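Local coordinates for inclusion membrane protein A (Chlamydia trachomatis, PDB 6E7E), which probably drives the homotypic fusion of chlamydial inclusions as a SNARE-like membrane protein, represented in this chain by its helical soluble domain, at residues D62-F67 and L145-S149; S36-A40 and V114-A118; D10-E14 and L93-V97. The protein carries 2 engineered substitutions. All blocks are in the same frame, centred on the assembly; numbering follows the deposited sequence.

How the contacts relate
The three contacts tie together an elongated, all-helical domain. Along the chain the first segments come in the order 10-14, 36-40, 62-67, and their partners follow in the same order as 93-97, 114-118, 145-149, so the segments of any two contacts alternate along the chain. Contacts 1 and 3 are neighbours, with centres about 12 Å apart, and share one apolar core, in which L93 touches both F67 and L145. Contact 2 lies about 33 Å from contact 1 and about 35 Å from contact 3, centre to centre. It is linked to contact 3 by helix 4-38, which runs past the chain's centre and joins the two distant parts of the bundle.

Contact 1 (D62-F67 and L145-S149); sequences DNYKGF and LSQLS
F67 brings its ring edge to one turn of helix 125-165, and this is the apolar centre of the contact. Its CZ meets L148 CB at 3.7 Å; that methylene lies at the ring edge, near the ring plane. From an oblique direction L145 CD1 comes to 4.0 Å from F67 CE2. A chi1 of -69° puts CG of F67 beside the backbone N, and the end of the ring approaches L145 and L148. The other methyl of L145, CD2, rests against Y64 CB, and the same leucine presents its CG to the carbonyl oxygen of N63.

Farther out the two backbones come unusually close, with G66 CA and S149 CA 4.4 Å apart. Having no side chain, G66 allows this approach, and its CA makes a CA-H...O contact of 3.4 Å with S149 O. S149 turns its OG anti to the backbone N (chi1 175°), which carries the hydroxyl to the start of helix 65-73. There it accepts a nearly straight hydrogen bond from G66 N, 2.9 Å long with 161° at the hydrogen, and a water bonded to S149 OG at 2.7 Å also donates to D62 O, bridging the segments. Packing is tight here, for N63 O lies only 3.0 Å from S149 CB. At the polar edge the amide end of N63 reaches S146, with ND2 3.0 Å from OG.

Y64 sits at the N-cap position of helix 65-73 and sends its ring away from this interface onto L18, K19 and N22 of helix 4-38. I89 and L93 of helix 87-107 pack on F67, so the start of helix 65-73 joins three long helices of the bundle.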
loop_
_atom_site.group_PDB
_atom_site.type_symbol
_atom_site.label_atom_id
_atom_site.label_comp_id
_atom_site.label_asym_id
_atom_site.label_seq_id
_atom_site.Cartn_x
_atom_site.Cartn_y
_atom_site.Cartn_z
ATOM N N ASP A 62 1.956 7.189 2.130
ATOM C CA ASP A 62 2.501 7.424 3.487
ATOM C C ASP A 62 2.681 6.079 4.186
ATOM O O ASP A 62 3.545 5.997 5.029
ATOM C CB ASP A 62 1.624 8.387 4.294
ATOM C CG ASP A 62 1.581 9.778 3.689
ATOM O OD1 ASP A 62 2.648 10.251 3.251
ATOM O OD2 ASP A 62 0.474 10.363 3.634
ATOM N N ASN A 63 1.962 5.033 3.783
ATOM C CA ASN A 63 1.988 3.709 4.457
ATOM C C ASN A 63 3.239 2.901 4.082
ATOM O O ASN A 63 3.474 1.852 4.723
ATOM C CB ASN A 63 0.714 2.919 4.146
ATOM C CG ASN A 63 -0.506 3.479 4.854
ATOM O OD1 ASN A 63 -1.589 3.612 4.272
ATOM N ND2 ASN A 63 -0.312 3.884 6.098
ATOM N N TYR A 64 4.079 3.372 3.159
ATOM C CA TYR A 64 5.372 2.674 2.905
ATOM C C TYR A 64 6.550 3.648 2.945
ATOM O O TYR A 64 7.666 3.295 2.557
ATOM C CB TYR A 64 5.378 1.849 1.613
ATOM C CG TYR A 64 5.118 2.634 0.349
ATOM C CD1 TYR A 64 6.145 3.246 -0.334
ATOM C CD2 TYR A 64 3.847 2.765 -0.174
ATOM C CE1 TYR A 64 5.928 3.986 -1.477
ATOM C CE2 TYR A 64 3.606 3.488 -1.328
ATOM C CZ TYR A 64 4.646 4.134 -1.957
ATOM O OH TYR A 64 4.387 4.845 -3.092
ATOM N N LYS A 65 6.341 4.844 3.478
ATOM C CA LYS A 65 7.402 5.881 3.484
ATOM C C LYS A 65 8.686 5.368 4.142
ATOM O O LYS A 65 9.767 5.783 3.705
ATOM C CB LYS A 65 6.864 7.109 4.206
ATOM C CG LYS A 65 7.847 8.255 4.330
ATOM C CD LYS A 65 7.320 9.432 5.124
ATOM C CE LYS A 65 6.156 9.092 6.033
ATOM N NZ LYS A 65 6.075 10.007 7.196
ATOM N N GLY A 66 8.606 4.549 5.183
ATOM C CA GLY A 66 9.846 4.108 5.835
ATOM C C GLY A 66 10.708 3.289 4.902
ATOM O O GLY A 66 11.937 3.372 4.968
ATOM N N PHE A 67 10.098 2.481 4.046
ATOM C CA PHE A 67 10.852 1.655 3.075
ATOM C C PHE A 67 11.480 2.567 2.037
ATOM O O PHE A 67 12.610 2.314 1.616
ATOM C CB PHE A 67 9.962 0.582 2.481
ATOM C CG PHE A 67 9.563 -0.477 3.457
ATOM C CD1 PHE A 67 10.513 -1.356 3.932
ATOM C CD2 PHE A 67 8.283 -0.523 3.977
ATOM C CE1 PHE A 67 10.170 -2.328 4.853
ATOM C CE2 PHE A 67 7.939 -1.494 4.900
ATOM C CZ PHE A 67 8.882 -2.404 5.317
ATOM N N LEU A 145 1.531 -3.475 6.470
ATOM C CA LEU A 145 2.587 -2.694 5.794
ATOM C C LEU A 145 2.893 -1.395 6.559
ATOM O O LEU A 145 4.064 -1.062 6.768
ATOM C CB LEU A 145 2.109 -2.409 4.373
ATOM C CG LEU A 145 3.040 -1.512 3.562
ATOM C CD1 LEU A 145 4.368 -2.200 3.285
ATOM C CD2 LEU A 145 2.369 -1.064 2.276
ATOM N N SER A 146 1.843 -0.672 6.939
ATOM C CA SER A 146 1.948 0.647 7.617
ATOM C C SER A 146 2.727 0.503 8.924
ATOM O O SER A 146 3.553 1.367 9.227
ATOM C CB SER A 146 0.579 1.243 7.824
ATOM O OG SER A 146 0.600 2.429 8.601
ATOM N N GLN A 147 2.491 -0.568 9.668
ATOM C CA GLN A 147 3.204 -0.740 10.941
ATOM C C GLN A 147 4.695 -0.951 10.673
ATOM O O GLN A 147 5.533 -0.358 11.381
ATOM C CB GLN A 147 2.615 -1.906 11.708
ATOM C CG GLN A 147 3.191 -2.067 13.097
ATOM C CD GLN A 147 2.513 -3.222 13.793
ATOM O OE1 GLN A 147 2.567 -4.355 13.326
ATOM N NE2 GLN A 147 1.885 -2.949 14.920
ATOM N N LEU A 148 5.067 -1.799 9.716
ATOM C CA LEU A 148 6.505 -2.005 9.375
ATOM C C LEU A 148 7.136 -0.672 8.948
ATOM O O LEU A 148 8.264 -0.355 9.360
ATOM C CB LEU A 148 6.662 -3.011 8.231
ATOM C CG LEU A 148 6.273 -4.452 8.536
ATOM C CD1 LEU A 148 6.378 -5.325 7.298
ATOM C CD2 LEU A 148 7.115 -5.045 9.643
ATOM N N SER A 149 6.443 0.065 8.102
ATOM C CA SER A 149 6.925 1.335 7.528
ATOM C C SER A 149 7.118 2.376 8.627
ATOM O O SER A 149 8.155 3.057 8.627
ATOM C CB SER A 149 5.931 1.814 6.515
ATOM O OG SER A 149 6.281 3.078 6.014
HETATM O O HOH W 1 4.473 4.799 7.073
#

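Contact 2 (S36-A40 and V114-A118); sequences SKEFA and VRRLA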
loop_
_atom_site.group_PDB
_atom_site.type_symbol
_atom_site.label_atom_id
_atom_site.label_comp_id
_atom_site.label_asym_id
_atom_site.label_seq_id
_atom_site.Cartn_x
_atom_site.Cartn_y
_atom_site.Cartn_z
ATOM N N SER A 36 -19.368 5.311 -5.810
ATOM C CA SER A 36 -20.088 5.663 -4.585
ATOM C C SER A 36 -21.160 6.717 -4.893
ATOM O O SER A 36 -22.287 6.600 -4.427
ATOM C CB SER A 36 -19.143 6.081 -3.496
ATOM O OG SER A 36 -19.866 6.387 -2.350
ATOM N N LYS A 37 -20.804 7.720 -5.672
ATOM C CA LYS A 37 -21.745 8.815 -5.978
ATOM C C LYS A 37 -22.773 8.350 -7.000
ATOM O O LYS A 37 -23.943 8.689 -6.866
ATOM C CB LYS A 37 -20.980 10.015 -6.510
ATOM C CG LYS A 37 -19.991 10.588 -5.524
ATOM C CD LYS A 37 -20.573 10.878 -4.167
ATOM C CE LYS A 37 -19.600 11.554 -3.235
ATOM N NZ LYS A 37 -20.046 11.486 -1.831
ATOM N N GLU A 38 -22.358 7.584 -7.985
ATOM C CA GLU A 38 -23.269 7.087 -9.034
ATOM C C GLU A 38 -24.399 6.274 -8.404
ATOM O O GLU A 38 -25.506 6.328 -8.912
ATOM C CB GLU A 38 -22.500 6.204 -10.007
ATOM C CG GLU A 38 -21.594 6.931 -10.965
ATOM C CD GLU A 38 -20.662 5.968 -11.673
ATOM O OE1 GLU A 38 -21.109 4.795 -11.891
ATOM O OE2 GLU A 38 -19.521 6.389 -12.023
ATOM N N PHE A 39 -24.092 5.504 -7.369
ATOM C CA PHE A 39 -25.017 4.520 -6.773
ATOM C C PHE A 39 -25.627 4.990 -5.461
ATOM O O PHE A 39 -26.401 4.257 -4.857
ATOM C CB PHE A 39 -24.359 3.152 -6.669
ATOM C CG PHE A 39 -24.317 2.450 -7.997
ATOM C CD1 PHE A 39 -23.285 2.657 -8.899
ATOM C CD2 PHE A 39 -25.355 1.612 -8.364
ATOM C CE1 PHE A 39 -23.305 2.068 -10.151
ATOM C CE2 PHE A 39 -25.358 1.015 -9.609
ATOM C CZ PHE A 39 -24.340 1.245 -10.500
ATOM N N ALA A 40 -25.366 6.216 -5.059
ATOM C CA ALA A 40 -25.828 6.706 -3.747
ATOM C C ALA A 40 -27.345 6.552 -3.639
ATOM O O ALA A 40 -27.809 6.232 -2.547
ATOM C CB ALA A 40 -25.405 8.127 -3.546
ATOM N N VAL A 114 -19.971 -4.032 -11.794
ATOM C CA VAL A 114 -21.176 -3.533 -11.107
ATOM C C VAL A 114 -21.969 -2.646 -12.052
ATOM O O VAL A 114 -23.196 -2.769 -12.113
ATOM C CB VAL A 114 -20.774 -2.751 -9.855
ATOM C CG1 VAL A 114 -21.878 -1.850 -9.364
ATOM C CG2 VAL A 114 -20.313 -3.694 -8.770
ATOM N N ARG A 115 -21.295 -1.742 -12.751
ATOM C CA ARG A 115 -22.030 -0.847 -13.689
ATOM C C ARG A 115 -22.738 -1.675 -14.774
ATOM O O ARG A 115 -23.900 -1.381 -15.079
ATOM C CB ARG A 115 -21.115 0.209 -14.300
ATOM C CG ARG A 115 -20.587 1.206 -13.276
ATOM C CD ARG A 115 -19.669 2.127 -14.040
ATOM N NE ARG A 115 -19.103 3.124 -13.165
ATOM C CZ ARG A 115 -17.822 3.315 -12.944
ATOM N NH1 ARG A 115 -16.911 2.558 -13.530
ATOM N NH2 ARG A 115 -17.455 4.226 -12.061
ATOM N N ARG A 116 -22.076 -2.693 -15.270
ATOM C CA ARG A 116 -22.618 -3.576 -16.319
ATOM C C ARG A 116 -23.852 -4.293 -15.779
ATOM O O ARG A 116 -24.893 -4.313 -16.460
ATOM C CB ARG A 116 -21.560 -4.577 -16.794
ATOM C CG ARG A 116 -21.949 -5.372 -18.033
ATOM C CD ARG A 116 -21.026 -6.526 -18.355
ATOM N NE ARG A 116 -21.202 -7.587 -17.395
ATOM C CZ ARG A 116 -22.239 -8.413 -17.358
ATOM N NH1 ARG A 116 -23.158 -8.387 -18.313
ATOM N NH2 ARG A 116 -22.319 -9.315 -16.398
ATOM N N LEU A 117 -23.749 -4.882 -14.597
ATOM C CA LEU A 117 -24.888 -5.579 -13.982
ATOM C C LEU A 117 -26.061 -4.616 -13.776
ATOM O O LEU A 117 -27.201 -4.958 -14.104
ATOM C CB LEU A 117 -24.455 -6.181 -12.664
ATOM C CG LEU A 117 -23.458 -7.326 -12.766
ATOM C CD1 LEU A 117 -22.907 -7.651 -11.394
ATOM C CD2 LEU A 117 -24.075 -8.561 -13.403
ATOM N N ALA A 118 -25.805 -3.441 -13.225
ATOM C CA ALA A 118 -26.877 -2.479 -12.919
ATOM C C ALA A 118 -27.560 -2.050 -14.214
ATOM O O ALA A 118 -28.803 -1.961 -14.260
ATOM C CB ALA A 118 -26.325 -1.290 -12.190
#
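A side-on, two-pronged salt bridge and an adjoining aromatic contact fasten segment 36-40, on helix 4-38, to the short helix 110-119 of the bundle: E38 meets R115, and F39 meets V114 and A118. The carboxylate of E38 receives two nitrogens of the guanidinium, one on each oxygen. R115 NE donates to E38 OE1 over 2.9 Å in an almost straight bond (174° at the hydrogen), with OE1 lying in the guanidinium plane and using its syn lone pair. The second bond is more bent: R115 NH2 reaches E38 OE2 at 3.0 Å with only 137° at the hydrogen. The two planar groups are 34° apart, consistent with one bond lying in the guanidinium plane and the other tilted from it. R115 is extended from CG to NE, which carries the guanidinium across to E38, and the two side chains cross roughly at a right angle.

Beside this pair, the F39 ring meets A118 at its edge and V114 over one face. A118 CB lies in the ring plane, equally close to CE2 and CZ of F39 at 3.6 Å. V114 instead sends CG1 over the face, toward the rim, 4.1 Å from F39 CZ.

The guanidinium does not depend on E38 alone, since its NH1 forms a salt bridge to E112 one turn earlier in helix 110-119. Two anionic partners probably stabilise its positive charge and limit its rotation. Helix 44-57 completes the surroundings: its L46 touches both F39 and V114, so helices 4-38, 44-57 and 110-119 meet at this point.

Contact 3 (D10-E14 and L93-V97); sequences DLQRE and LKGSV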
loop_
_atom_site.group_PDB
_atom_site.type_symbol
_atom_site.label_atom_id
_atom_site.label_comp_id
_atom_site.label_asym_id
_atom_site.label_seq_id
_atom_site.Cartn_x
_atom_site.Cartn_y
_atom_site.Cartn_z
ATOM N N ASP A 10 17.178 -5.785 -3.269
ATOM C CA ASP A 10 15.835 -6.352 -2.973
ATOM C C ASP A 10 14.871 -5.232 -2.624
ATOM O O ASP A 10 13.746 -5.214 -3.095
ATOM C CB ASP A 10 15.915 -7.317 -1.792
ATOM C CG ASP A 10 16.584 -8.633 -2.057
ATOM O OD1 ASP A 10 16.693 -8.986 -3.224
ATOM O OD2 ASP A 10 17.010 -9.261 -1.059
ATOM N N LEU A 11 15.327 -4.318 -1.788
ATOM C CA LEU A 11 14.455 -3.207 -1.389
ATOM C C LEU A 11 14.151 -2.317 -2.589
ATOM O O LEU A 11 13.029 -1.818 -2.696
ATOM C CB LEU A 11 15.096 -2.434 -0.253
ATOM C CG LEU A 11 14.220 -1.349 0.343
ATOM C CD1 LEU A 11 12.913 -1.904 0.927
ATOM C CD2 LEU A 11 14.988 -0.589 1.391
ATOM N N GLN A 12 15.117 -2.080 -3.452
ATOM C CA GLN A 12 14.888 -1.260 -4.650
ATOM C C GLN A 12 13.733 -1.851 -5.458
ATOM O O GLN A 12 12.834 -1.131 -5.904
ATOM C CB GLN A 12 16.156 -1.217 -5.455
ATOM C CG GLN A 12 16.081 -0.453 -6.753
ATOM C CD GLN A 12 17.370 -0.602 -7.526
ATOM O OE1 GLN A 12 17.982 -1.667 -7.602
ATOM N NE2 GLN A 12 17.811 0.499 -8.095
ATOM N N ARG A 13 13.767 -3.162 -5.631
ATOM C CA ARG A 13 12.707 -3.854 -6.390
ATOM C C ARG A 13 11.365 -3.701 -5.682
ATOM O O ARG A 13 10.349 -3.393 -6.326
ATOM C CB ARG A 13 13.095 -5.329 -6.502
ATOM C CG ARG A 13 12.097 -6.264 -7.165
ATOM C CD ARG A 13 12.490 -7.746 -6.944
ATOM N NE ARG A 13 13.879 -8.004 -7.330
ATOM C CZ ARG A 13 14.896 -8.408 -6.554
ATOM N NH1 ARG A 13 14.720 -8.746 -5.285
ATOM N NH2 ARG A 13 16.113 -8.495 -7.080
ATOM N N GLU A 14 11.322 -3.934 -4.380
ATOM C CA GLU A 14 10.029 -3.870 -3.681
ATOM C C GLU A 14 9.511 -2.439 -3.612
ATOM O O GLU A 14 8.302 -2.260 -3.715
ATOM C CB GLU A 14 10.161 -4.485 -2.296
ATOM C CG GLU A 14 10.533 -5.958 -2.303
ATOM C CD GLU A 14 9.715 -6.823 -3.251
ATOM O OE1 GLU A 14 8.494 -6.777 -3.169
ATOM O OE2 GLU A 14 10.301 -7.537 -4.083
ATOM N N LEU A 93 8.331 -7.776 3.654
ATOM C CA LEU A 93 7.812 -6.783 2.697
ATOM C C LEU A 93 7.480 -7.462 1.379
ATOM O O LEU A 93 6.465 -7.121 0.753
ATOM C CB LEU A 93 8.849 -5.684 2.498
ATOM C CG LEU A 93 8.471 -4.638 1.461
ATOM C CD1 LEU A 93 7.213 -3.883 1.861
ATOM C CD2 LEU A 93 9.619 -3.690 1.251
ATOM N N LYS A 94 8.304 -8.385 0.945
ATOM C CA LYS A 94 8.071 -9.057 -0.350
ATOM C C LYS A 94 6.686 -9.717 -0.338
ATOM O O LYS A 94 5.992 -9.732 -1.366
ATOM C CB LYS A 94 9.141 -10.112 -0.563
ATOM C CG LYS A 94 10.501 -9.585 -0.934
ATOM C CD LYS A 94 11.455 -10.690 -1.280
ATOM C CE LYS A 94 12.864 -10.199 -1.489
ATOM N NZ LYS A 94 13.814 -11.243 -1.059
ATOM N N GLY A 95 6.291 -10.313 0.773
ATOM C CA GLY A 95 4.957 -10.948 0.940
ATOM C C GLY A 95 3.843 -9.900 0.856
ATOM O O GLY A 95 2.804 -10.126 0.224
ATOM N N SER A 96 4.021 -8.767 1.525
ATOM C CA SER A 96 3.029 -7.673 1.487
ATOM C C SER A 96 2.838 -7.192 0.056
ATOM O O SER A 96 1.694 -6.982 -0.366
ATOM C CB SER A 96 3.466 -6.536 2.356
ATOM O OG SER A 96 3.314 -6.791 3.733
ATOM N N VAL A 97 3.924 -6.952 -0.640
ATOM C CA VAL A 97 3.853 -6.459 -2.030
ATOM C C VAL A 97 3.076 -7.457 -2.886
ATOM O O VAL A 97 2.185 -7.058 -3.656
ATOM C CB VAL A 97 5.263 -6.195 -2.565
ATOM C CG1 VAL A 97 5.253 -6.027 -4.069
ATOM C CG2 VAL A 97 5.878 -4.981 -1.898
HETATM O O HOH W 2 15.300 -11.449 -3.134
HETATM O O HOH W 3 7.099 -9.048 -3.801
#
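E14 CB rests 3.7 Å from L93 CD2, the aliphatic part of this acidic side chain packing on the leucine. The same methyl of L93 touches L11 CD1 at 3.8 Å, the two leucine side chains crossing at about a right angle. The E14 side chain also crosses that of K94 at about a right angle: OE1 presses on V97, 3.3 Å from its CB and nearly as close to both its methyls, while CD sits against CG of K94. A bend at chi2 (-48°) keeps the glutamate compact instead of extended, which brings the carboxylate against K94 and V97. Buried though E14 is, OE1 does not lack a donor: a water gives it a hydrogen bond of 2.7 Å and gives another to the backbone O of K94, bridging the two helices.

These contacts join two helices that run nearly parallel, 18° apart and 10.6 Å between the axes of the short segments, as neighbouring members of the all-helical bundle.

Toward the surface a network of charges takes over. NZ of K94 forms a long salt bridge with D10 OD2, at 3.8 Å, and a second water spans the gap by accepting from K94 NZ and donating to D10 OD1. D10 is in turn held by R13 from its own helix, whose NH1 donates to OD1 over 2.9 Å (155° at the hydrogen). OD1 is met on its anti side, out of the carboxylate plane, while the bond stays close to the guanidinium plane. The single carboxylate thus gathers both cations, and R13 probably steadies its orientation toward K94. Behind the leucines, F67 and L70 of helix 65-73 pack on L11, and L18 and I21 farther along helix 4-38 lie against V97.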